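Local coordinates for holo-[acyl-carrier-protein] synthase (Neisseria meningitidis FAM18, PDB 5SUV) that belongs to the 4'-phosphopantetheinyl transferase superfamily and binds coenzyme A at the interfaces of a trimer, at residues L50-A55 and L109-E114. Sequence-based numbering, arbitrary orientation.
Sequences LAKRFA and LSMSDE. With COA (coenzyme A), chain F.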
loop_
_atom_site.group_PDB
_atom_site.type_symbol
_atom_site.label_atom_id
_atom_site.label_comp_id
_atom_site.label_asym_id
_atom_site.label_seq_id
_atom_site.Cartn_x
_atom_site.Cartn_y
_atom_site.Cartn_z
ATOM N N LEU A 50 12.111 2.461 -15.218
ATOM C CA LEU A 50 12.974 2.839 -14.100
ATOM C C LEU A 50 12.162 3.159 -12.855
ATOM O O LEU A 50 12.561 2.807 -11.741
ATOM C CB LEU A 50 13.839 4.042 -14.473
ATOM C CG LEU A 50 15.105 3.821 -15.286
ATOM C CD1 LEU A 50 15.709 5.163 -15.655
ATOM C CD2 LEU A 50 16.093 2.992 -14.500
ATOM N N ALA A 51 11.027 3.850 -13.017
ATOM C CA ALA A 51 10.228 4.233 -11.859
ATOM C C ALA A 51 9.740 3.008 -11.095
ATOM O O ALA A 51 9.811 2.964 -9.865
ATOM C CB ALA A 51 9.043 5.094 -12.304
ATOM N N LYS A 52 9.218 2.010 -11.811
ATOM C CA LYS A 52 8.705 0.804 -11.162
ATOM C C LYS A 52 9.820 0.046 -10.452
ATOM O O LYS A 52 9.644 -0.420 -9.318
ATOM C CB LYS A 52 8.030 -0.105 -12.191
ATOM C CG LYS A 52 6.653 0.402 -12.647
ATOM C CD LYS A 52 5.943 -0.577 -13.563
ATOM C CE LYS A 52 4.573 -0.035 -13.980
ATOM N NZ LYS A 52 3.908 -0.890 -14.997
ATOM N N ARG A 53 10.973 -0.086 -11.102
ATOM C CA ARG A 53 12.096 -0.766 -10.464
ATOM C C ARG A 53 12.560 -0.003 -9.231
ATOM O O ARG A 53 12.786 -0.597 -8.173
ATOM C CB ARG A 53 13.249 -0.945 -11.463
ATOM C CG ARG A 53 12.919 -1.753 -12.707
ATOM C CD ARG A 53 12.168 -3.020 -12.382
ATOM N NE ARG A 53 12.191 -4.005 -13.469
ATOM C CZ ARG A 53 11.415 -3.966 -14.547
ATOM N NH1 ARG A 53 10.546 -2.979 -14.723
ATOM N NH2 ARG A 53 11.505 -4.918 -15.457
ATOM N N PHE A 54 12.676 1.319 -9.338
ATOM C CA PHE A 54 13.103 2.126 -8.203
ATOM C C PHE A 54 12.137 1.967 -7.035
ATOM O O PHE A 54 12.558 1.736 -5.896
ATOM C CB PHE A 54 13.228 3.589 -8.636
ATOM C CG PHE A 54 13.862 4.484 -7.621
ATOM C CD1 PHE A 54 15.185 4.331 -7.271
ATOM C CD2 PHE A 54 13.130 5.494 -7.017
ATOM C CE1 PHE A 54 15.772 5.151 -6.326
ATOM C CE2 PHE A 54 13.712 6.318 -6.073
ATOM C CZ PHE A 54 15.043 6.155 -5.740
ATOM N N ALA A 55 10.829 2.061 -7.298
ATOM C CA ALA A 55 9.868 1.921 -6.206
ATOM C C ALA A 55 9.915 0.519 -5.609
ATOM O O ALA A 55 9.862 0.354 -4.388
ATOM C CB ALA A 55 8.448 2.227 -6.678
ATOM N N LEU A 109 5.324 -8.847 -4.046
ATOM C CA LEU A 109 5.404 -7.530 -4.654
ATOM C C LEU A 109 4.115 -7.238 -5.399
ATOM O O LEU A 109 3.632 -8.084 -6.159
ATOM C CB LEU A 109 6.563 -7.459 -5.651
ATOM C CG LEU A 109 6.711 -6.219 -6.539
ATOM C CD1 LEU A 109 6.881 -5.011 -5.659
ATOM C CD2 LEU A 109 7.908 -6.383 -7.490
ATOM N N SER A 110 3.617 -6.021 -5.246
ATOM C CA SER A 110 2.599 -5.505 -6.144
ATOM C C SER A 110 2.963 -4.092 -6.558
ATOM O O SER A 110 3.517 -3.323 -5.775
ATOM C CB SER A 110 1.203 -5.498 -5.495
ATOM O OG SER A 110 0.215 -5.080 -6.430
ATOM N N MET A 111 2.601 -3.741 -7.783
ATOM C CA MET A 111 2.841 -2.394 -8.260
ATOM C C MET A 111 1.602 -1.857 -8.956
ATOM O O MET A 111 0.795 -2.616 -9.489
ATOM C CB MET A 111 4.048 -2.370 -9.196
ATOM C CG MET A 111 5.347 -2.574 -8.411
ATOM S SD MET A 111 6.782 -2.475 -9.456
ATOM C CE MET A 111 6.577 -3.936 -10.444
ATOM N N SER A 112 1.481 -0.536 -8.939
ATOM C CA SER A 112 0.433 0.148 -9.678
ATOM C C SER A 112 0.940 1.524 -10.073
ATOM O O SER A 112 1.858 2.075 -9.461
ATOM C CB SER A 112 -0.855 0.266 -8.848
ATOM O OG SER A 112 -1.900 0.877 -9.597
ATOM N N ASP A 113 0.320 2.094 -11.097
ATOM C CA ASP A 113 0.671 3.449 -11.473
ATOM C C ASP A 113 -0.566 4.140 -12.014
ATOM O O ASP A 113 -1.440 3.504 -12.604
ATOM C CB ASP A 113 1.790 3.471 -12.510
ATOM C CG ASP A 113 1.377 2.855 -13.822
ATOM O OD1 ASP A 113 0.603 3.500 -14.556
ATOM O OD2 ASP A 113 1.839 1.735 -14.129
ATOM N N GLU A 114 -0.613 5.449 -11.803
ATOM C CA GLU A 114 -1.704 6.292 -12.286
ATOM C C GLU A 114 -1.152 7.697 -12.455
ATOM O O GLU A 114 -0.675 8.298 -11.485
ATOM C CB GLU A 114 -2.877 6.282 -11.307
ATOM C CG GLU A 114 -4.102 7.081 -11.757
ATOM C CD GLU A 114 -4.976 6.333 -12.750
ATOM O OE1 GLU A 114 -4.435 5.625 -13.620
ATOM O OE2 GLU A 114 -6.219 6.457 -12.646
HETATM N N1A COA F . -1.071 -10.398 -11.227
HETATM C C2A COA F . -0.581 -9.442 -10.428
HETATM N N3A COA F . -0.107 -8.281 -10.788
HETATM C C4A COA F . -0.115 -8.033 -12.178
HETATM C C5A COA F . -0.583 -8.957 -13.159
HETATM C C6A COA F . -1.057 -10.137 -12.603
HETATM N N6A COA F . -1.525 -11.065 -13.401
HETATM N N7A COA F . -0.501 -8.504 -14.335
HETATM C C8A COA F . 0.032 -7.324 -14.160
HETATM N N9A COA F . 0.276 -6.990 -12.878
HETATM C C1B COA F . 0.857 -5.797 -12.393
HETATM C C2B COA F . 2.298 -5.549 -13.072
HETATM O O2B COA F . 3.282 -5.227 -12.160
HETATM C C3B COA F . 1.946 -4.322 -13.909
HETATM O O3B COA F . 2.954 -3.455 -14.054
HETATM P P3B COA F . 4.441 -4.169 -14.736
HETATM O O7A COA F . 4.905 -2.945 -15.233
HETATM O O8A COA F . 5.116 -4.707 -13.541
HETATM O O9A COA F . 3.844 -5.156 -15.644
HETATM C C4B COA F . 0.860 -3.726 -12.985
HETATM O O4B COA F . 0.029 -4.797 -12.746
HETATM C C5B COA F . 0.103 -2.619 -13.635
HETATM O O5B COA F . -0.718 -2.050 -12.611
HETATM P P1A COA F . -1.940 -1.215 -13.164
HETATM O O1A COA F . -1.491 -0.115 -14.049
HETATM O O2A COA F . -2.923 -1.064 -12.060
HETATM O O3A COA F . -2.538 -2.249 -14.273
HETATM P P2A COA F . -3.761 -1.756 -15.057
HETATM O O4A COA F . -4.735 -1.126 -14.228
HETATM O O5A COA F . -3.446 -1.155 -16.411
HETATM O O6A COA F . -4.430 -3.214 -15.426
HETATM C CBP COA F . -5.073 -5.265 -14.498
HETATM C CCP COA F . -4.766 -3.830 -14.244
HETATM C CDP COA F . -3.802 -5.941 -14.594
HETATM C CEP COA F . -5.810 -5.854 -13.326
HETATM C CAP COA F . -5.921 -5.509 -15.786
HETATM O OAP COA F . -6.256 -6.836 -15.924
HETATM C C9P COA F . -7.271 -4.764 -15.814
HETATM O O9P COA F . -8.214 -5.245 -15.205
HETATM N N8P COA F . -7.399 -3.578 -16.598
HETATM C C7P COA F . -8.680 -2.792 -16.677
HETATM C C6P COA F . -9.916 -3.660 -16.562
HETATM C C5P COA F . -11.012 -3.166 -17.493
HETATM O O5P COA F . -11.646 -3.925 -18.147
HETATM N N4P COA F . -11.297 -1.806 -17.562
HETATM C C3P COA F . -12.347 -1.337 -18.466
HETATM C C2P COA F . -13.697 -1.290 -17.798
HETATM S S1P COA F . -14.784 -2.675 -18.340
#
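Lys52 and Met111 bring their CA atoms to 7.3 Å of each other where helix 46-63 packs on strand 106-114, an outermost strand of the chain's antiparallel three-stranded sheet. This helix-on-sheet layer belongs to the 4'-phosphopantetheinyl transferase fold, and here it forms one wall of a coenzyme A pocket. No hydrogen bond joins the two backbones; side chains bridge the gap. The CB of Met111 faces the helix, and its chain, bent at the last torsion (chi3 -68°), lays SD 3.5 Å from the backbone O of Lys52 and 3.8 Å from its CB. A slim, unbranched thioether suits this place because it can fill the layer between helix and sheet while its CE still reaches coenzyme A, 3.5 Å from O8A of the 3'-phosphate. Lys52 leaves the helix toward the strand; the first carbon of its side chain packs on the Met111 sulfur, Val118 also touches the side chain, and the chain, almost fully extended beyond CG, carries the ammonium group out to the ligand's oxygens. There NZ is modelled as donating to COA O3B, although its exact position is uncertain. A positive charge fits beside this phosphate, and Asp113 offers it a second anionic neighbour: OD2 lies 3.3 Å from Lys52 CE, and a salt bridge from NZ to OD2 at 3.5 Å is modelled but only as certain as NZ itself. The CB of Ser112, between Met111 and Asp113, faces away from the helix. Its hydroxyl is small enough to fit where the second subunit closes in, and Ile10 N of that subunit hydrogen-bonds to it, as Lys62 NZ of the same subunit does to Met111 O. With OG anti to the backbone N (chi1 -177°), Ser112 OG donates a hydrogen bond to COA O2A of the pyrophosphate, at 3.3 Å.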